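Local coordinates for BH1408 protein (Bacillus halodurans, PDB 4E0A) that probably transfers an acetyl group to an amine as an N-acetyltransferase, and forms an assembly of two copies in the crystal, at residues E23-V26 with I32-S35; S70-V75 with I114-A119; V75-L80 with Q84-V89. The protein carries 1 engineered substitution. All coordinates share one frame; numbering follows the deposited sequence. Where two conformers were deposited one is given.

The three contacts come from one GNAT-type fold, built on a mixed sheet with helices packed against it. Contact 1 comes first along the chain and folds the loop after helix 11-28 back onto the end of that helix. Contacts 2 and 3 both use strand 65-77 and share Val75: contact 3 pairs this strand with 86-96 as a hairpin, and contact 2 lays helix 105-119 against it. Their centres are about 14 Å apart, and Val89 of contact 3 packs on Tyr116 of contact 2, so the two form one continuous region. Contact 1 lies about 26 Å and 31 Å, centre to centre, from contacts 2 and 3. All three reach the second subunit.

Contact 1 of 3, residues E23-V26 with I32-S35; sequences EAHV and IFRS
Phe33 lays one face of its ring against His25, and beside them Val26 packs on the backbone that leads to Ser35; this is a helix-to-loop contact of the GNAT fold, the chain leaving helix 11-28 turning back over the helix's last turns. The CB of His25 stands almost straight above the Phe33 ring, 3.8 Å from its centroid and 13° off the normal, a CH-pi contact. The imidazole turns its edge to the same phenyl ring in a T-shaped pair, with centroids 5.1 Å apart and planes at 68°. The CG atoms of His25 and Phe33 both lie beside their own backbone N, and the side chains run alongside each other. CG2 of Ile32 lies over the opposite face of the phenyl, offset toward its rim. His25 ND1 is held by the carbonyl of Val21 one turn back, which helps fix the imidazole's rotation, while Tyr130 and Phe132 extend the aromatic cluster.

An alanine at Phe33 is likely to leave the His25 CB and ring edge without the phenyl face they rest against and open a gap between helix and loop. Val26 divides its two methyls: CG2 meets Phe33 CB at 3.8 Å and the carbonyl carbon of Arg34 at 3.6 Å, and CG1 reaches Ser35. Arg34 turns outward, its NH1 bonded to the Pro81 carbonyl of the second subunit. At the edge of the contact, the chain of Glu23, bent at chi2, brings its carboxylate round, and Ser35 OG donates to the syn lone pair of Glu23 OE2 at 2.9 Å.

Contact 2 of 3, residues S70-V75 with I114-A119; sequences SVIHLV and ISYGKA
Tyr116 reaches from helix 105-119 to the sheet and lays one face of its ring on the end of Ile72, and this pair is the tight part of the contact between helix and strand 65-77. The CD1 methyl of Ile72 sits over the ring at 3.9 Å from its centroid, 23° off the normal, and is displaced toward the rim, where it comes within 3.6 Å of Tyr116 CD1. This is a CH-pi contact, made by two side chains that pass each other in opposite directions. Ile72 CG1 lies between its backbone N and carbonyl carbon (chi1 69°), and the extended chi2 then carries CD1 up to the tyrosine. Tyr116 has CG anti to the backbone N (chi1 180°), which sends the ring from the helix toward the sheet.

Val89 and Thr55, from the strands flanking 65-77, also touch Tyr116, while Ile113 reaches Ile72 from the preceding turn of the helix. Toward the partly exposed end the fit is slacker. Leu74 CD1 is 4.2 Å from Tyr116 CE1, and Leu74 CB lies 4.1 Å from the phenol oxygen, Tyr116 OH. His120, just beyond the helix, meets both Tyr116 and Leu74. Between these segments the chemistry is almost entirely apolar: apart from the phenol oxygen near Leu74 CB, carbon meets carbon, holding helix to sheet through shape and burial.

Contact 3 of 3, residues V75-L80 with Q84-V89; sequences VQTPLL and QQRKTV
Gln76 leans across Lys87 and Gln85 at the end of an antiparallel beta hairpin, where strand 65-77 turns back into strand 86-96. The short strand segments run at 163° to each other. Two hydrogen-bonded pairs, Val75 with Thr88 and Thr77 with Arg86, enclose the non-hydrogen-bonded pair Gln76 and Lys87. At the first of them, Val75 N meets Thr88 O at 2.9 Å in a nearly straight bond (179°), and Thr88 N returns the bond to Val75 O. At the second, Thr77 N gives a 2.7 Å bond to Arg86 O, which lies 3.2 Å from Gln76 CA in a CA-H...O contact.

Following Gln76 outward, CB and then CG pass near this same Arg86 carbonyl oxygen. A bend at chi2 swings the amide over the neighbouring strand, where CD rests against CB and CG of Lys87. The two amide atoms then part: NE2 lies along the lysine's methylenes, 3.7 Å from Lys87 CD, while OE1 accepts a weak bond from Gln85 NE2, the two amide planes standing 74° apart. Lys87 runs on, fully extended, to the His120 carbonyl, and on the opposite face Arg86 reaches Glu126 in a salt bridge. Beyond the paired strands the turn is bridged by a water, which accepts from Leu79 N at 2.8 Å and donates to Gln85 OE1 at 3.0 Å.

Contact 1 of 3, residues E23-V26 with I32-S35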
loop_
_atom_site.group_PDB
_atom_site.type_symbol
_atom_site.label_atom_id
_atom_site.label_comp_id
_atom_site.label_asym_id
_atom_site.label_seq_id
_atom_site.Cartn_x
_atom_site.Cartn_y
_atom_site.Cartn_z
ATOM N N GLU A 23 4.991 6.827 -18.329
ATOM C CA GLU A 23 6.035 6.205 -19.132
ATOM C C GLU A 23 7.302 5.862 -18.322
ATOM O O GLU A 23 7.946 4.847 -18.584
ATOM C CB GLU A 23 6.364 7.054 -20.363
ATOM C CG GLU A 23 5.429 6.785 -21.535
ATOM C CD GLU A 23 5.586 5.360 -22.086
ATOM O OE1 GLU A 23 6.715 4.991 -22.490
ATOM O OE2 GLU A 23 4.585 4.605 -22.105
ATOM N N ALA A 24 7.650 6.697 -17.346
ATOM C CA ALA A 24 8.790 6.396 -16.477
ATOM C C ALA A 24 8.540 5.085 -15.757
ATOM O O ALA A 24 9.430 4.247 -15.634
ATOM C CB ALA A 24 9.013 7.516 -15.470
ATOM N N HIS A 25 7.305 4.900 -15.309
ATOM C CA HIS A 25 6.931 3.714 -14.559
ATOM C C HIS A 25 6.887 2.494 -15.484
ATOM O O HIS A 25 7.302 1.400 -15.097
ATOM C CB HIS A 25 5.596 3.943 -13.816
ATOM C CG HIS A 25 5.735 4.786 -12.577
ATOM N ND1 HIS A 25 5.935 6.150 -12.618
ATOM C CD2 HIS A 25 5.723 4.450 -11.262
ATOM C CE1 HIS A 25 6.029 6.620 -11.383
ATOM N NE2 HIS A 25 5.918 5.607 -10.541
ATOM N N VAL A 26 6.408 2.683 -16.708
ATOM C CA VAL A 26 6.426 1.599 -17.696
ATOM C C VAL A 26 7.865 1.154 -17.973
ATOM O O VAL A 26 8.157 -0.036 -18.059
ATOM C CB VAL A 26 5.730 2.005 -19.008
ATOM C CG1 VAL A 26 6.019 0.992 -20.124
ATOM C CG2 VAL A 26 4.232 2.149 -18.771
ATOM N N ILE A 32 4.273 -4.294 -14.148
ATOM C CA ILE A 32 3.120 -3.752 -13.455
ATOM C C ILE A 32 2.396 -2.762 -14.364
ATOM O O ILE A 32 1.168 -2.793 -14.481
ATOM C CB ILE A 32 3.546 -3.068 -12.114
ATOM C CG1 ILE A 32 4.126 -4.120 -11.146
ATOM C CG2 ILE A 32 2.376 -2.327 -11.457
ATOM C CD1 ILE A 32 4.422 -3.594 -9.754
ATOM N N PHE A 33 3.170 -1.889 -15.010
ATOM C CA PHE A 33 2.606 -0.769 -15.764
ATOM C C PHE A 33 2.599 -1.048 -17.260
ATOM O O PHE A 33 3.492 -1.696 -17.792
ATOM C CB PHE A 33 3.372 0.529 -15.447
ATOM C CG PHE A 33 3.273 0.941 -14.005
ATOM C CD1 PHE A 33 4.248 0.565 -13.086
ATOM C CD2 PHE A 33 2.190 1.677 -13.562
ATOM C CE1 PHE A 33 4.139 0.925 -11.762
ATOM C CE2 PHE A 33 2.077 2.048 -12.230
ATOM C CZ PHE A 33 3.055 1.666 -11.332
ATOM N N ARG A 34 1.576 -0.546 -17.934
ATOM C CA ARG A 34 1.379 -0.827 -19.344
ATOM C C ARG A 34 1.327 0.485 -20.131
ATOM O O ARG A 34 0.700 1.453 -19.694
ATOM C CB ARG A 34 0.068 -1.606 -19.515
ATOM C CG ARG A 34 -0.208 -2.114 -20.917
ATOM C CD ARG A 34 -1.568 -2.810 -20.944
ATOM N NE ARG A 34 -1.899 -3.335 -22.264
ATOM C CZ ARG A 34 -2.513 -2.636 -23.215
ATOM N NH1 ARG A 34 -2.857 -1.364 -23.002
ATOM N NH2 ARG A 34 -2.774 -3.204 -24.386
ATOM N N SER A 35 1.981 0.514 -21.290
ATOM C CA SER A 35 1.885 1.670 -22.179
ATOM C C SER A 35 0.486 1.779 -22.747
ATOM O O SER A 35 -0.120 0.770 -23.112
ATOM C CB SER A 35 2.872 1.548 -23.344
ATOM O OG SER A 35 4.196 1.811 -22.921
#

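Contact 2 of 3, residues S70-V75 with I114-A119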
loop_
_atom_site.group_PDB
_atom_site.type_symbol
_atom_site.label_atom_id
_atom_site.label_comp_id
_atom_site.label_asym_id
_atom_site.label_seq_id
_atom_site.Cartn_x
_atom_site.Cartn_y
_atom_site.Cartn_z
ATOM N N SER A 70 -1.745 18.215 -9.343
ATOM C CA SER A 70 -1.879 17.189 -8.325
ATOM C C SER A 70 -3.340 16.801 -8.189
ATOM O O SER A 70 -4.239 17.630 -8.404
ATOM C CB SER A 70 -1.334 17.686 -6.979
ATOM O OG SER A 70 -1.385 16.644 -6.014
ATOM N N VAL A 71 -3.578 15.526 -7.875
ATOM C CA VAL A 71 -4.913 15.064 -7.550
ATOM C C VAL A 71 -4.892 14.530 -6.127
ATOM O O VAL A 71 -4.038 13.718 -5.790
ATOM C CB VAL A 71 -5.356 13.919 -8.474
ATOM C CG1 VAL A 71 -6.759 13.443 -8.076
ATOM C CG2 VAL A 71 -5.323 14.368 -9.931
ATOM N N ILE A 72 -5.819 14.992 -5.293
ATOM C CA ILE A 72 -5.844 14.583 -3.895
ATOM C C ILE A 72 -7.261 14.163 -3.538
ATOM O O ILE A 72 -8.214 14.544 -4.217
ATOM C CB ILE A 72 -5.356 15.708 -2.941
ATOM C CG1 ILE A 72 -6.367 16.853 -2.891
ATOM C CG2 ILE A 72 -3.971 16.230 -3.355
ATOM C CD1 ILE A 72 -5.857 18.068 -2.148
ATOM N N HIS A 73 -7.384 13.356 -2.488
ATOM C CA HIS A 73 -8.660 12.806 -2.075
ATOM C C HIS A 73 -8.775 12.886 -0.571
ATOM O O HIS A 73 -7.810 12.619 0.146
ATOM C CB HIS A 73 -8.757 11.340 -2.489
ATOM C CG HIS A 73 -8.494 11.101 -3.945
ATOM N ND1 HIS A 73 -9.508 10.946 -4.866
ATOM C CD2 HIS A 73 -7.334 10.986 -4.638
ATOM C CE1 HIS A 73 -8.984 10.737 -6.062
ATOM N NE2 HIS A 73 -7.667 10.760 -5.951
ATOM N N LEU A 74 -9.957 13.253 -0.087
ATOM C CA LEU A 74 -10.223 13.233 1.346
ATOM C C LEU A 74 -10.704 11.825 1.704
ATOM O O LEU A 74 -11.738 11.369 1.207
ATOM C CB LEU A 74 -11.302 14.265 1.697
ATOM C CG LEU A 74 -11.359 14.699 3.155
ATOM C CD1 LEU A 74 -10.021 15.317 3.558
ATOM C CD2 LEU A 74 -12.505 15.684 3.365
ATOM N N VAL A 75 -9.949 11.133 2.555
ATOM C CA VAL A 75 -10.223 9.730 2.866
ATOM C C VAL A 75 -10.549 9.592 4.348
ATOM O O VAL A 75 -9.831 10.118 5.191
ATOM C CB VAL A 75 -9.010 8.823 2.508
ATOM C CG1 VAL A 75 -9.261 7.379 2.925
ATOM C CG2 VAL A 75 -8.681 8.925 1.008
ATOM N N ILE A 114 -0.912 20.796 1.867
ATOM C CA ILE A 114 -0.873 20.933 3.323
ATOM C C ILE A 114 -1.994 21.848 3.814
ATOM O O ILE A 114 -2.720 21.504 4.748
ATOM C CB ILE A 114 0.481 21.462 3.823
ATOM C CG1 ILE A 114 1.583 20.432 3.580
ATOM C CG2 ILE A 114 0.400 21.811 5.322
ATOM C CD1 ILE A 114 3.000 20.974 3.778
ATOM N N SER A 115 -2.149 23.002 3.165
ATOM C CA SER A 115 -3.190 23.952 3.547
ATOM C C SER A 115 -4.564 23.312 3.468
ATOM O O SER A 115 -5.421 23.559 4.317
ATOM C CB SER A 115 -3.146 25.200 2.665
ATOM O OG SER A 115 -2.019 25.992 2.978
ATOM N N TYR A 116 -4.764 22.486 2.450
ATOM C CA TYR A 116 -6.002 21.747 2.293
ATOM C C TYR A 116 -6.190 20.781 3.462
ATOM O O TYR A 116 -7.267 20.720 4.057
ATOM C CB TYR A 116 -5.990 20.974 0.966
ATOM C CG TYR A 116 -7.241 20.166 0.717
ATOM C CD1 TYR A 116 -7.304 18.818 1.057
ATOM C CD2 TYR A 116 -8.364 20.749 0.140
ATOM C CE1 TYR A 116 -8.448 18.073 0.831
ATOM C CE2 TYR A 116 -9.517 20.012 -0.087
ATOM C CZ TYR A 116 -9.553 18.674 0.261
ATOM O OH TYR A 116 -10.696 17.940 0.039
ATOM N N GLY A 117 -5.153 20.007 3.768
ATOM C CA GLY A 117 -5.215 19.053 4.867
ATOM C C GLY A 117 -5.542 19.753 6.177
ATOM O O GLY A 117 -6.418 19.313 6.920
ATOM N N LYS A 118 -4.854 20.855 6.462
ATOM C CA LYS A 118 -5.159 21.633 7.666
ATOM C C LYS A 118 -6.597 22.163 7.692
ATOM O O LYS A 118 -7.279 22.078 8.715
ATOM C CB LYS A 118 -4.151 22.773 7.868
ATOM C CG LYS A 118 -2.734 22.281 8.126
ATOM C CD LYS A 118 -1.738 23.418 8.275
ATOM C CE LYS A 118 -0.371 22.883 8.700
ATOM N NZ LYS A 118 0.723 23.849 8.401
ATOM N N ALA A 119 -7.058 22.700 6.566
ATOM C CA ALA A 119 -8.407 23.253 6.494
ATOM C C ALA A 119 -9.455 22.180 6.782
ATOM O O ALA A 119 -10.536 22.471 7.295
ATOM C CB ALA A 119 -8.652 23.908 5.128
#

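Contact 3 of 3, residues V75-L80 with Q84-V89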
loop_
_atom_site.group_PDB
_atom_site.type_symbol
_atom_site.label_atom_id
_atom_site.label_comp_id
_atom_site.label_asym_id
_atom_site.label_seq_id
_atom_site.Cartn_x
_atom_site.Cartn_y
_atom_site.Cartn_z
ATOM N N VAL A 75 -9.949 11.133 2.555
ATOM C CA VAL A 75 -10.223 9.730 2.866
ATOM C C VAL A 75 -10.549 9.592 4.348
ATOM O O VAL A 75 -9.831 10.118 5.191
ATOM C CB VAL A 75 -9.010 8.823 2.508
ATOM C CG1 VAL A 75 -9.261 7.379 2.925
ATOM C CG2 VAL A 75 -8.681 8.925 1.008
ATOM N N GLN A 76 -11.645 8.910 4.668
ATOM C CA GLN A 76 -12.025 8.725 6.069
ATOM C C GLN A 76 -12.285 7.255 6.319
ATOM O O GLN A 76 -13.054 6.628 5.593
ATOM C CB GLN A 76 -13.259 9.555 6.432
ATOM C CG GLN A 76 -13.678 9.426 7.899
ATOM C CD GLN A 76 -13.446 10.700 8.695
ATOM O OE1 GLN A 76 -12.885 10.668 9.789
ATOM N NE2 GLN A 76 -13.886 11.829 8.149
ATOM N N THR A 77 -11.617 6.691 7.315
ATOM C CA THR A 77 -11.828 5.276 7.629
ATOM C C THR A 77 -12.556 5.184 8.961
ATOM O O THR A 77 -12.320 6.000 9.855
ATOM C CB THR A 77 -10.501 4.483 7.686
ATOM O OG1 THR A 77 -9.605 5.114 8.604
ATOM C CG2 THR A 77 -9.857 4.432 6.325
ATOM N N PRO A 78 -13.456 4.199 9.097
ATOM C CA PRO A 78 -14.337 4.192 10.263
ATOM C C PRO A 78 -13.625 3.645 11.491
ATOM O O PRO A 78 -12.624 2.951 11.378
ATOM C CB PRO A 78 -15.443 3.213 9.847
ATOM C CG PRO A 78 -14.703 2.204 8.998
ATOM C CD PRO A 78 -13.672 3.024 8.230
ATOM N N LEU A 79 -14.165 3.949 12.656
ATOM C CA LEU A 79 -13.697 3.338 13.885
ATOM C C LEU A 79 -13.930 1.832 13.786
ATOM O O LEU A 79 -15.015 1.387 13.396
ATOM C CB LEU A 79 -14.441 3.931 15.082
ATOM C CG LEU A 79 -14.063 3.362 16.449
ATOM C CD1 LEU A 79 -12.585 3.604 16.772
ATOM C CD2 LEU A 79 -14.967 3.934 17.526
ATOM N N LEU A 80 -12.891 1.057 14.084
ATOM C CA LEU A 80 -13.000 -0.391 14.176
ATOM C C LEU A 80 -12.464 -0.802 15.546
ATOM O O LEU A 80 -11.770 -0.018 16.195
ATOM C CB LEU A 80 -12.206 -1.065 13.063
ATOM C CG LEU A 80 -12.668 -0.812 11.630
ATOM C CD1 LEU A 80 -11.807 -1.610 10.651
ATOM C CD2 LEU A 80 -14.142 -1.168 11.471
ATOM N N GLN A 84 -7.785 2.680 14.700
ATOM C CA GLN A 84 -8.290 4.016 14.997
ATOM C C GLN A 84 -9.028 4.542 13.778
ATOM O O GLN A 84 -8.679 4.199 12.642
ATOM C CB GLN A 84 -7.157 4.977 15.371
ATOM C CG GLN A 84 -6.242 4.492 16.493
ATOM C CD GLN A 84 -6.885 4.537 17.877
ATOM O OE1 GLN A 84 -8.080 4.784 18.019
ATOM N NE2 GLN A 84 -6.079 4.294 18.906
ATOM N N GLN A 85 -10.070 5.329 14.027
ATOM C CA GLN A 85 -10.734 6.095 12.983
ATOM C C GLN A 85 -9.709 7.063 12.390
ATOM O O GLN A 85 -8.943 7.702 13.121
ATOM C CB GLN A 85 -11.898 6.872 13.588
ATOM C CG GLN A 85 -12.623 7.793 12.612
ATOM C CD GLN A 85 -13.856 8.421 13.230
ATOM O OE1 GLN A 85 -14.445 7.869 14.159
ATOM N NE2 GLN A 85 -14.254 9.583 12.719
ATOM N N ARG A 86 -9.696 7.201 11.074
ATOM C CA ARG A 86 -8.648 7.995 10.463
ATOM C C ARG A 86 -9.139 8.888 9.327
ATOM O O ARG A 86 -9.890 8.455 8.455
ATOM C CB ARG A 86 -7.543 7.066 9.972
ATOM C CG ARG A 86 -6.219 7.723 9.814
ATOM C CD ARG A 86 -5.125 6.695 9.915
ATOM N NE ARG A 86 -3.914 7.175 9.267
ATOM C CZ ARG A 86 -3.058 8.001 9.842
ATOM N NH1 ARG A 86 -3.287 8.421 11.080
ATOM N NH2 ARG A 86 -1.979 8.401 9.182
ATOM N N LYS A 87 -8.681 10.131 9.341
ATOM C CA LYS A 87 -8.989 11.086 8.281
ATOM C C LYS A 87 -7.676 11.556 7.660
ATOM O O LYS A 87 -6.791 12.065 8.353
ATOM C CB LYS A 87 -9.781 12.268 8.858
ATOM C CG LYS A 87 -10.349 13.223 7.809
ATOM C CD LYS A 87 -11.172 14.344 8.453
ATOM C CE LYS A 87 -11.877 15.172 7.378
ATOM N NZ LYS A 87 -12.666 16.292 7.966
ATOM N N THR A 88 -7.524 11.360 6.355
ATOM C CA THR A 88 -6.295 11.782 5.696
ATOM C C THR A 88 -6.562 12.486 4.379
ATOM O O THR A 88 -7.673 12.430 3.830
ATOM C CB THR A 88 -5.360 10.578 5.372
ATOM O OG1 THR A 88 -6.079 9.590 4.623
ATOM C CG2 THR A 88 -4.794 9.948 6.651
ATOM N N VAL A 89 -5.527 13.137 3.871
ATOM C CA VAL A 89 -5.508 13.535 2.468
ATOM C C VAL A 89 -4.617 12.544 1.746
ATOM O O VAL A 89 -3.470 12.337 2.145
ATOM C CB VAL A 89 -4.930 14.944 2.280
ATOM C CG1 VAL A 89 -4.700 15.220 0.796
ATOM C CG2 VAL A 89 -5.853 15.980 2.878
HETATM O O HOH W 1 -7.753 7.804 6.227
HETATM O O HOH W 2 -16.238 5.775 12.858
#